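Local coordinates for protein fimbrin (Schizosaccharomyces pombe, PDB 1RT8) that binds and crosslinks actin filaments, associating with the actin structures that develop and maintain cell polarity and playing a role in cytokinesis, at residues L52-L57 against W125-R130; V91-A96 against G110-G115; P325-W330 against V356-N361. All coordinates share one frame; numbering follows the deposited sequence.

Contact 1: residues L52-L57 against W125-R130. With SO4 (sulfate ion), chain C.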
loop_
_atom_site.group_PDB
_atom_site.type_symbol
_atom_site.label_atom_id
_atom_site.label_comp_id
_atom_site.label_asym_id
_atom_site.label_seq_id
_atom_site.Cartn_x
_atom_site.Cartn_y
_atom_site.Cartn_z
ATOM N N LEU A 52 15.648 3.629 -9.925
ATOM C CA LEU A 52 15.606 5.006 -9.421
ATOM C C LEU A 52 14.284 5.730 -9.692
ATOM O O LEU A 52 13.688 6.312 -8.781
ATOM C CB LEU A 52 16.785 5.815 -9.990
ATOM C CG LEU A 52 18.145 5.361 -9.445
ATOM C CD1 LEU A 52 19.273 6.101 -10.151
ATOM C CD2 LEU A 52 18.199 5.606 -7.953
ATOM N N ILE A 53 13.832 5.698 -10.940
ATOM C CA ILE A 53 12.579 6.341 -11.317
ATOM C C ILE A 53 11.422 5.797 -10.495
ATOM O O ILE A 53 10.606 6.566 -9.976
ATOM C CB ILE A 53 12.272 6.119 -12.805
ATOM C CG1 ILE A 53 13.270 6.913 -13.654
ATOM C CG2 ILE A 53 10.845 6.524 -13.113
ATOM C CD1 ILE A 53 13.067 6.757 -15.141
ATOM N N LEU A 54 11.347 4.473 -10.375
ATOM C CA LEU A 54 10.269 3.858 -9.600
ATOM C C LEU A 54 10.335 4.238 -8.127
ATOM O O LEU A 54 9.306 4.505 -7.510
ATOM C CB LEU A 54 10.305 2.335 -9.756
ATOM C CG LEU A 54 9.898 1.885 -11.159
ATOM C CD1 LEU A 54 10.106 0.379 -11.317
ATOM C CD2 LEU A 54 8.448 2.270 -11.399
ATOM N N SER A 55 11.543 4.262 -7.562
ATOM C CA SER A 55 11.720 4.631 -6.159
ATOM C C SER A 55 11.229 6.058 -5.951
ATOM O O SER A 55 10.607 6.369 -4.930
ATOM C CB SER A 55 13.198 4.531 -5.745
ATOM O OG SER A 55 13.625 3.182 -5.662
ATOM N N LYS A 56 11.526 6.924 -6.919
ATOM C CA LYS A 56 11.095 8.319 -6.860
ATOM C C LYS A 56 9.564 8.398 -6.943
ATOM O O LYS A 56 8.928 9.154 -6.205
ATOM C CB LYS A 56 11.717 9.117 -8.014
ATOM C CG LYS A 56 13.227 9.308 -7.927
ATOM C CD LYS A 56 13.597 10.300 -6.842
ATOM C CE LYS A 56 15.100 10.630 -6.875
ATOM N NZ LYS A 56 15.413 11.739 -5.926
ATOM N N LEU A 57 8.969 7.622 -7.839
ATOM C CA LEU A 57 7.516 7.629 -7.975
ATOM C C LEU A 57 6.871 7.192 -6.653
ATOM O O LEU A 57 5.863 7.753 -6.210
ATOM C CB LEU A 57 7.097 6.690 -9.109
ATOM C CG LEU A 57 5.610 6.655 -9.439
ATOM C CD1 LEU A 57 5.159 8.037 -9.909
ATOM C CD2 LEU A 57 5.355 5.615 -10.518
ATOM N N TRP A 125 1.075 2.028 -12.501
ATOM C CA TRP A 125 -0.307 2.401 -12.237
ATOM C C TRP A 125 -0.661 2.184 -10.764
ATOM O O TRP A 125 -1.294 3.050 -10.141
ATOM C CB TRP A 125 -1.262 1.605 -13.143
ATOM C CG TRP A 125 -2.693 1.681 -12.703
ATOM C CD1 TRP A 125 -3.492 0.638 -12.347
ATOM C CD2 TRP A 125 -3.471 2.872 -12.496
ATOM N NE1 TRP A 125 -4.718 1.099 -11.925
ATOM C CE2 TRP A 125 -4.731 2.467 -12.005
ATOM C CE3 TRP A 125 -3.222 4.237 -12.672
ATOM C CZ2 TRP A 125 -5.740 3.380 -11.687
ATOM C CZ3 TRP A 125 -4.230 5.149 -12.355
ATOM C CH2 TRP A 125 -5.472 4.712 -11.867
ATOM N N GLN A 126 -0.243 1.056 -10.192
ATOM C CA GLN A 126 -0.559 0.809 -8.789
ATOM C C GLN A 126 0.036 1.905 -7.911
ATOM O O GLN A 126 -0.617 2.382 -6.973
ATOM C CB GLN A 126 -0.041 -0.562 -8.334
ATOM C CG GLN A 126 -0.770 -1.762 -8.953
ATOM C CD GLN A 126 -2.265 -1.786 -8.634
ATOM O OE1 GLN A 126 -2.677 -1.596 -7.484
ATOM N NE2 GLN A 126 -3.083 -2.030 -9.655
ATOM N N ILE A 127 1.271 2.308 -8.214
ATOM C CA ILE A 127 1.924 3.366 -7.438
ATOM C C ILE A 127 1.179 4.700 -7.601
ATOM O O ILE A 127 0.908 5.382 -6.608
ATOM C CB ILE A 127 3.413 3.537 -7.842
ATOM C CG1 ILE A 127 4.179 2.243 -7.528
ATOM C CG2 ILE A 127 4.054 4.684 -7.063
ATOM C CD1 ILE A 127 5.653 2.278 -7.904
ATOM N N ILE A 128 0.836 5.054 -8.841
ATOM C CA ILE A 128 0.116 6.298 -9.128
ATOM C C ILE A 128 -1.247 6.306 -8.454
ATOM O O ILE A 128 -1.665 7.319 -7.883
ATOM C CB ILE A 128 -0.105 6.505 -10.642
ATOM C CG1 ILE A 128 1.220 6.840 -11.332
ATOM C CG2 ILE A 128 -1.113 7.638 -10.875
ATOM C CD1 ILE A 128 1.088 7.018 -12.829
ATOM N N ARG A 129 -1.945 5.174 -8.537
ATOM C CA ARG A 129 -3.264 5.033 -7.933
ATOM C C ARG A 129 -3.203 5.197 -6.422
ATOM O O ARG A 129 -4.054 5.857 -5.838
ATOM C CB ARG A 129 -3.859 3.668 -8.291
ATOM C CG ARG A 129 -5.127 3.294 -7.527
ATOM C CD ARG A 129 -5.744 2.020 -8.103
ATOM N NE ARG A 129 -6.923 1.576 -7.369
ATOM C CZ ARG A 129 -6.891 1.058 -6.146
ATOM N NH1 ARG A 129 -5.732 0.917 -5.512
ATOM N NH2 ARG A 129 -8.015 0.670 -5.558
ATOM N N ARG A 130 -2.195 4.600 -5.792
ATOM C CA ARG A 130 -2.042 4.697 -4.350
ATOM C C ARG A 130 -1.841 6.143 -3.888
ATOM O O ARG A 130 -2.229 6.502 -2.780
ATOM C CB ARG A 130 -0.861 3.833 -3.884
ATOM C CG ARG A 130 -0.479 4.004 -2.401
ATOM C CD ARG A 130 -1.630 3.639 -1.472
ATOM N NE ARG A 130 -1.305 3.875 -0.064
ATOM C CZ ARG A 130 -1.157 5.081 0.488
ATOM N NH1 ARG A 130 -1.307 6.182 -0.240
ATOM N NH2 ARG A 130 -0.846 5.185 1.774
HETATM S S SO4 C . -7.499 -1.834 -2.606
HETATM O O1 SO4 C . -6.682 -1.493 -3.964
HETATM O O2 SO4 C . -7.538 -0.579 -1.880
HETATM O O3 SO4 C . -8.685 -2.297 -2.899
HETATM O O4 SO4 C . -6.621 -2.750 -1.927
#

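Contact 2: residues V91-A96 against G110-G115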
loop_
_atom_site.group_PDB
_atom_site.type_symbol
_atom_site.label_atom_id
_atom_site.label_comp_id
_atom_site.label_asym_id
_atom_site.label_seq_id
_atom_site.Cartn_x
_atom_site.Cartn_y
_atom_site.Cartn_z
ATOM N N VAL A 91 14.500 -2.663 -3.142
ATOM C CA VAL A 91 13.921 -1.559 -2.369
ATOM C C VAL A 91 12.567 -1.151 -2.963
ATOM O O VAL A 91 11.606 -0.913 -2.234
ATOM C CB VAL A 91 14.851 -0.327 -2.371
ATOM C CG1 VAL A 91 14.151 0.847 -1.708
ATOM C CG2 VAL A 91 16.145 -0.647 -1.635
ATOM N N VAL A 92 12.507 -1.063 -4.288
ATOM C CA VAL A 92 11.273 -0.712 -4.993
ATOM C C VAL A 92 10.185 -1.748 -4.714
ATOM O O VAL A 92 9.108 -1.418 -4.209
ATOM C CB VAL A 92 11.511 -0.646 -6.528
ATOM C CG1 VAL A 92 10.185 -0.678 -7.279
ATOM C CG2 VAL A 92 12.281 0.628 -6.876
ATOM N N ILE A 93 10.483 -3.005 -5.035
ATOM C CA ILE A 93 9.535 -4.102 -4.867
ATOM C C ILE A 93 8.999 -4.256 -3.448
ATOM O O ILE A 93 7.795 -4.331 -3.242
ATOM C CB ILE A 93 10.169 -5.454 -5.287
ATOM C CG1 ILE A 93 10.393 -5.490 -6.804
ATOM C CG2 ILE A 93 9.281 -6.619 -4.817
ATOM C CD1 ILE A 93 9.139 -5.395 -7.617
ATOM N N ASN A 94 9.892 -4.315 -2.472
ATOM C CA ASN A 94 9.475 -4.500 -1.092
ATOM C C ASN A 94 8.798 -3.305 -0.452
ATOM O O ASN A 94 8.036 -3.461 0.509
ATOM C CB ASN A 94 10.663 -4.980 -0.272
ATOM C CG ASN A 94 11.133 -6.344 -0.732
ATOM O OD1 ASN A 94 10.315 -7.240 -0.930
ATOM N ND2 ASN A 94 12.435 -6.506 -0.923
ATOM N N SER A 95 9.059 -2.115 -0.982
ATOM C CA SER A 95 8.398 -0.927 -0.458
ATOM C C SER A 95 6.965 -0.977 -0.991
ATOM O O SER A 95 5.997 -0.778 -0.253
ATOM C CB SER A 95 9.087 0.355 -0.957
ATOM O OG SER A 95 10.371 0.508 -0.391
ATOM N N ALA A 96 6.842 -1.247 -2.287
ATOM C CA ALA A 96 5.534 -1.316 -2.940
ATOM C C ALA A 96 4.609 -2.287 -2.214
ATOM O O ALA A 96 3.429 -2.011 -2.045
ATOM C CB ALA A 96 5.700 -1.736 -4.402
ATOM N N GLY A 110 14.094 -8.804 -10.869
ATOM C CA GLY A 110 14.603 -9.152 -12.183
ATOM C C GLY A 110 13.701 -8.727 -13.328
ATOM O O GLY A 110 14.172 -8.480 -14.442
ATOM N N ASP A 111 12.398 -8.654 -13.069
ATOM C CA ASP A 111 11.448 -8.244 -14.095
ATOM C C ASP A 111 11.667 -6.767 -14.421
ATOM O O ASP A 111 11.554 -6.355 -15.580
ATOM C CB ASP A 111 10.005 -8.459 -13.621
ATOM C CG ASP A 111 9.671 -9.924 -13.385
ATOM O OD1 ASP A 111 10.074 -10.772 -14.205
ATOM O OD2 ASP A 111 8.991 -10.228 -12.385
ATOM N N ILE A 112 11.962 -5.971 -13.395
ATOM C CA ILE A 112 12.215 -4.546 -13.591
ATOM C C ILE A 112 13.535 -4.405 -14.345
ATOM O O ILE A 112 13.631 -3.645 -15.303
ATOM C CB ILE A 112 12.316 -3.786 -12.251
ATOM C CG1 ILE A 112 10.975 -3.851 -11.514
ATOM C CG2 ILE A 112 12.705 -2.330 -12.505
ATOM C CD1 ILE A 112 10.982 -3.175 -10.142
ATOM N N LEU A 113 14.542 -5.160 -13.920
ATOM C CA LEU A 113 15.853 -5.122 -14.570
ATOM C C LEU A 113 15.750 -5.436 -16.066
ATOM O O LEU A 113 16.487 -4.875 -16.874
ATOM C CB LEU A 113 16.813 -6.117 -13.898
ATOM C CG LEU A 113 18.186 -6.335 -14.559
ATOM C CD1 LEU A 113 18.972 -5.041 -14.563
ATOM C CD2 LEU A 113 18.948 -7.411 -13.814
ATOM N N GLU A 114 14.830 -6.324 -16.429
ATOM C CA GLU A 114 14.645 -6.716 -17.822
ATOM C C GLU A 114 13.718 -5.788 -18.598
ATOM O O GLU A 114 13.542 -5.952 -19.804
ATOM C CB GLU A 114 14.100 -8.144 -17.897
ATOM C CG GLU A 114 15.108 -9.223 -17.534
ATOM C CD GLU A 114 14.454 -10.566 -17.263
ATOM O OE1 GLU A 114 13.330 -10.791 -17.764
ATOM O OE2 GLU A 114 15.066 -11.401 -16.560
ATOM N N GLY A 115 13.125 -4.819 -17.909
ATOM C CA GLY A 115 12.221 -3.897 -18.570
ATOM C C GLY A 115 10.890 -4.491 -19.011
ATOM O O GLY A 115 10.335 -4.057 -20.020
#

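Contact 3: residues P325-W330 against V356-N361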
loop_
_atom_site.group_PDB
_atom_site.type_symbol
_atom_site.label_atom_id
_atom_site.label_comp_id
_atom_site.label_asym_id
_atom_site.label_seq_id
_atom_site.Cartn_x
_atom_site.Cartn_y
_atom_site.Cartn_z
ATOM N N PRO A 325 -2.016 -24.792 2.728
ATOM C CA PRO A 325 -3.038 -25.332 1.830
ATOM C C PRO A 325 -3.686 -26.592 2.382
ATOM O O PRO A 325 -3.035 -27.398 3.046
ATOM C CB PRO A 325 -2.258 -25.591 0.553
ATOM C CG PRO A 325 -1.249 -24.476 0.570
ATOM C CD PRO A 325 -0.768 -24.517 1.995
ATOM N N ASN A 326 -4.975 -26.746 2.102
ATOM C CA ASN A 326 -5.751 -27.893 2.559
ATOM C C ASN A 326 -5.899 -27.973 4.070
ATOM O O ASN A 326 -5.935 -29.065 4.637
ATOM C CB ASN A 326 -5.145 -29.200 2.052
ATOM C CG ASN A 326 -5.278 -29.360 0.559
ATOM O OD1 ASN A 326 -6.334 -29.080 -0.020
ATOM N ND2 ASN A 326 -4.211 -29.832 -0.080
ATOM N N THR A 327 -5.983 -26.823 4.728
ATOM C CA THR A 327 -6.155 -26.819 6.174
ATOM C C THR A 327 -7.646 -26.722 6.479
ATOM O O THR A 327 -8.155 -27.374 7.391
ATOM C CB THR A 327 -5.435 -25.616 6.832
ATOM O OG1 THR A 327 -4.019 -25.807 6.760
ATOM C CG2 THR A 327 -5.853 -25.470 8.290
ATOM N N VAL A 328 -8.343 -25.921 5.683
ATOM C CA VAL A 328 -9.766 -25.697 5.882
ATOM C C VAL A 328 -10.712 -26.545 5.031
ATOM O O VAL A 328 -10.557 -26.651 3.816
ATOM C CB VAL A 328 -10.100 -24.207 5.639
ATOM C CG1 VAL A 328 -11.565 -23.944 5.917
ATOM C CG2 VAL A 328 -9.221 -23.338 6.523
ATOM N N ASN A 329 -11.693 -27.151 5.690
ATOM C CA ASN A 329 -12.706 -27.932 4.999
ATOM C C ASN A 329 -13.824 -26.936 4.740
ATOM O O ASN A 329 -14.687 -26.725 5.594
ATOM C CB ASN A 329 -13.230 -29.056 5.886
ATOM C CG ASN A 329 -14.346 -29.855 5.219
ATOM O OD1 ASN A 329 -14.822 -30.850 5.763
ATOM N ND2 ASN A 329 -14.762 -29.419 4.034
ATOM N N TRP A 330 -13.814 -26.321 3.568
ATOM C CA TRP A 330 -14.829 -25.332 3.248
ATOM C C TRP A 330 -16.271 -25.823 3.181
ATOM O O TRP A 330 -17.193 -25.017 3.072
ATOM C CB TRP A 330 -14.448 -24.612 1.961
ATOM C CG TRP A 330 -13.186 -23.822 2.142
ATOM C CD1 TRP A 330 -11.910 -24.242 1.904
ATOM C CD2 TRP A 330 -13.081 -22.494 2.664
ATOM N NE1 TRP A 330 -11.014 -23.256 2.247
ATOM C CE2 TRP A 330 -11.708 -22.174 2.720
ATOM C CE3 TRP A 330 -14.015 -21.547 3.099
ATOM C CZ2 TRP A 330 -11.246 -20.940 3.186
ATOM C CZ3 TRP A 330 -13.556 -20.320 3.564
ATOM C CH2 TRP A 330 -12.183 -20.030 3.607
ATOM N N VAL A 356 -10.675 -20.491 15.385
ATOM C CA VAL A 356 -9.942 -20.574 16.647
ATOM C C VAL A 356 -9.374 -21.974 16.883
ATOM O O VAL A 356 -8.227 -22.116 17.310
ATOM C CB VAL A 356 -10.846 -20.148 17.827
ATOM C CG1 VAL A 356 -10.209 -20.515 19.162
ATOM C CG2 VAL A 356 -11.058 -18.628 17.765
ATOM N N ASP A 357 -10.166 -23.003 16.585
ATOM C CA ASP A 357 -9.710 -24.379 16.760
ATOM C C ASP A 357 -8.554 -24.721 15.813
ATOM O O ASP A 357 -7.618 -25.424 16.197
ATOM C CB ASP A 357 -10.863 -25.359 16.547
ATOM C CG ASP A 357 -11.765 -25.467 17.761
ATOM O OD1 ASP A 357 -11.366 -25.013 18.851
ATOM O OD2 ASP A 357 -12.874 -26.021 17.631
ATOM N N LEU A 358 -8.619 -24.242 14.577
ATOM C CA LEU A 358 -7.538 -24.497 13.627
ATOM C C LEU A 358 -6.258 -23.868 14.152
ATOM O O LEU A 358 -5.158 -24.328 13.850
ATOM C CB LEU A 358 -7.869 -23.917 12.258
ATOM C CG LEU A 358 -8.884 -24.715 11.445
ATOM C CD1 LEU A 358 -9.277 -23.927 10.213
ATOM C CD2 LEU A 358 -8.282 -26.075 11.063
ATOM N N GLY A 359 -6.416 -22.805 14.939
ATOM C CA GLY A 359 -5.276 -22.129 15.525
ATOM C C GLY A 359 -4.737 -22.957 16.671
ATOM O O GLY A 359 -3.525 -23.119 16.824
ATOM N N LYS A 360 -5.642 -23.497 17.482
ATOM C CA LYS A 360 -5.229 -24.320 18.602
ATOM C C LYS A 360 -4.517 -25.563 18.071
ATOM O O LYS A 360 -3.485 -25.962 18.603
ATOM C CB LYS A 360 -6.446 -24.700 19.456
ATOM C CG LYS A 360 -7.056 -23.504 20.181
ATOM C CD LYS A 360 -8.198 -23.903 21.097
ATOM C CE LYS A 360 -8.645 -22.730 21.978
ATOM N NZ LYS A 360 -9.759 -23.115 22.904
ATOM N N ASN A 361 -5.055 -26.161 17.013
ATOM C CA ASN A 361 -4.433 -27.347 16.425
ATOM C C ASN A 361 -3.013 -27.053 15.968
ATOM O O ASN A 361 -2.123 -27.901 16.089
ATOM C CB ASN A 361 -5.228 -27.852 15.219
ATOM C CG ASN A 361 -6.545 -28.475 15.613
ATOM O OD1 ASN A 361 -6.675 -29.022 16.702
ATOM N ND2 ASN A 361 -7.528 -28.407 14.719
#

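Contact 1: residues L52-L57 against W125-R130
Leu-57 lays its branched end against the beta-branch of Ile-127, with CG 3.5 Å from Ile-127 CG2, a separation tighter than ordinary van der Waals contact. The two side chains meet at a slant. Leu-57 CG stands anti to the backbone N (chi1 -176°), which brings CD2 to the branch point of Ile-127, 3.9 Å from its CB. CD1, the other methyl of Leu-57, lies more loosely by Ile-128, 4.4 Å from CG1, while CD1 of Ile-127 lies 4.5 Å from Leu-54 CD2. Helices 52-61 and 117-131 thus pair within the first calponin-homology domain, an all-alpha fold; the short segments run nearly parallel, at 21°, with their axes 10.6 Å apart at closest approach. No hydrogen bond crosses this buried, apolar interface, although Ser-61 OG, one turn beyond Leu-57, bonds to the carbonyl oxygen of Ile-127. Replacing Leu-57 by an alanine would probably open a gap beside Ile-127 CG2 and leave the flank of Ile-128 without its leucine neighbour. Beyond the apolar seam, Arg-129 extends its chain to a sulfate, probably from the crystallisation liquor: NH1 and NH2 each make a weak hydrogen bond to sulfate O1, and NH2 also forms a salt bridge with Glu-163.

Contact 2: residues V91-A96 against G110-G115
With CG1 anti to the carbonyl carbon (chi1 -64°) and the chain fully extended beyond it (chi2 178°), Ile-112 sets its CD1 methyl against both Val-92 and Ile-93 of the facing helix. Ile-93 has a similar first torsion but bends at the second (chi2 -62°), and its CD1 meets Ile-112 CD1 at 3.8 Å as the two side chains run alongside one another, pointing opposite ways. Val-92 approaches differently: its CG1 methyl lies 3.9 Å from Ile-112 CD1, the side chains slanting across one another. One methyl of the short helix 109-113 therefore serves two consecutive residues of helix 82-99 within the first calponin-homology domain. Leu-54 of helix 52-61 also packs on both Val-92 and Ile-112, joining a third helix to the cluster. Gly-115, at positive phi, follows the last helical turn in a Schellman motif, its N bonded to Ile-112 O at 2.9 Å. In the longer helix, Ser-95 OG turns back to Val-91 O at 2.6 Å, and Ser-95 N reaches that oxygen from the opposite face of its plane. Across the interface no polar group pairs with another, which implies that the two helices are held here by the burial of aliphatic methyls rather than by directional bonds.

Contact 3: residues P325-W330 against V356-N361
The indole of Trp-330 carries Val-328 CG1 over the centre of one face, 3.6 Å above the ring plane, while Asp-321 takes three N-H groups of the loop: OD2 accepts from the indole NE1, and OD1 from the backbone N of both Thr-327 and Val-328. Val-328 works on two fronts. CG1, anti to the backbone N (chi1 -177°), sits over one face of the indole, and CG2, anti to the carbonyl carbon, meets Leu-358 CD1 at 3.7 Å, where the two side chains cross at about a right angle. The other methyl of Leu-358, CD2, lies 3.7 Å from Thr-327 CG2, and here the side chains pass in opposite directions. The same CD2 also comes within 3.9 Å of Thr-327 O. The leucine fork is thus shared between consecutive residues of the 325-330 loop, one methyl to each. Thr-327 presents its methyl to the helix, whereas OG1 is hydrogen-bonded to Thr-324 O. In the third calponin-homology domain, the loop leaving helix 314-323 is thus laid against the C-terminal part of helix 345-361, with the backbone N of Asn-329 bonded to Tyr-354 OH of that same helix and Leu-317 of helix 314-323 packing on both Trp-330 and Leu-358.

How the contacts relate
Contacts 1 and 2 share the first calponin-homology domain, in the first actin-binding region, with centres about 11 Å apart. Along the chain, helix 52-61 is followed by helix 82-99, then by helices 109-113 and 117-131, so the pairing in contact 2 falls wholly between the two halves of contact 1. They also touch, through Leu-54 and Ser-55 of helix 52-61, so the two pack side by side in one domain. Contact 3 comes later, in the third calponin-homology domain and the second actin-binding region; its centre is about 38 Å from that of contact 1 and about 34 Å from that of contact 2. The set therefore samples both actin-binding halves of the crosslinking core.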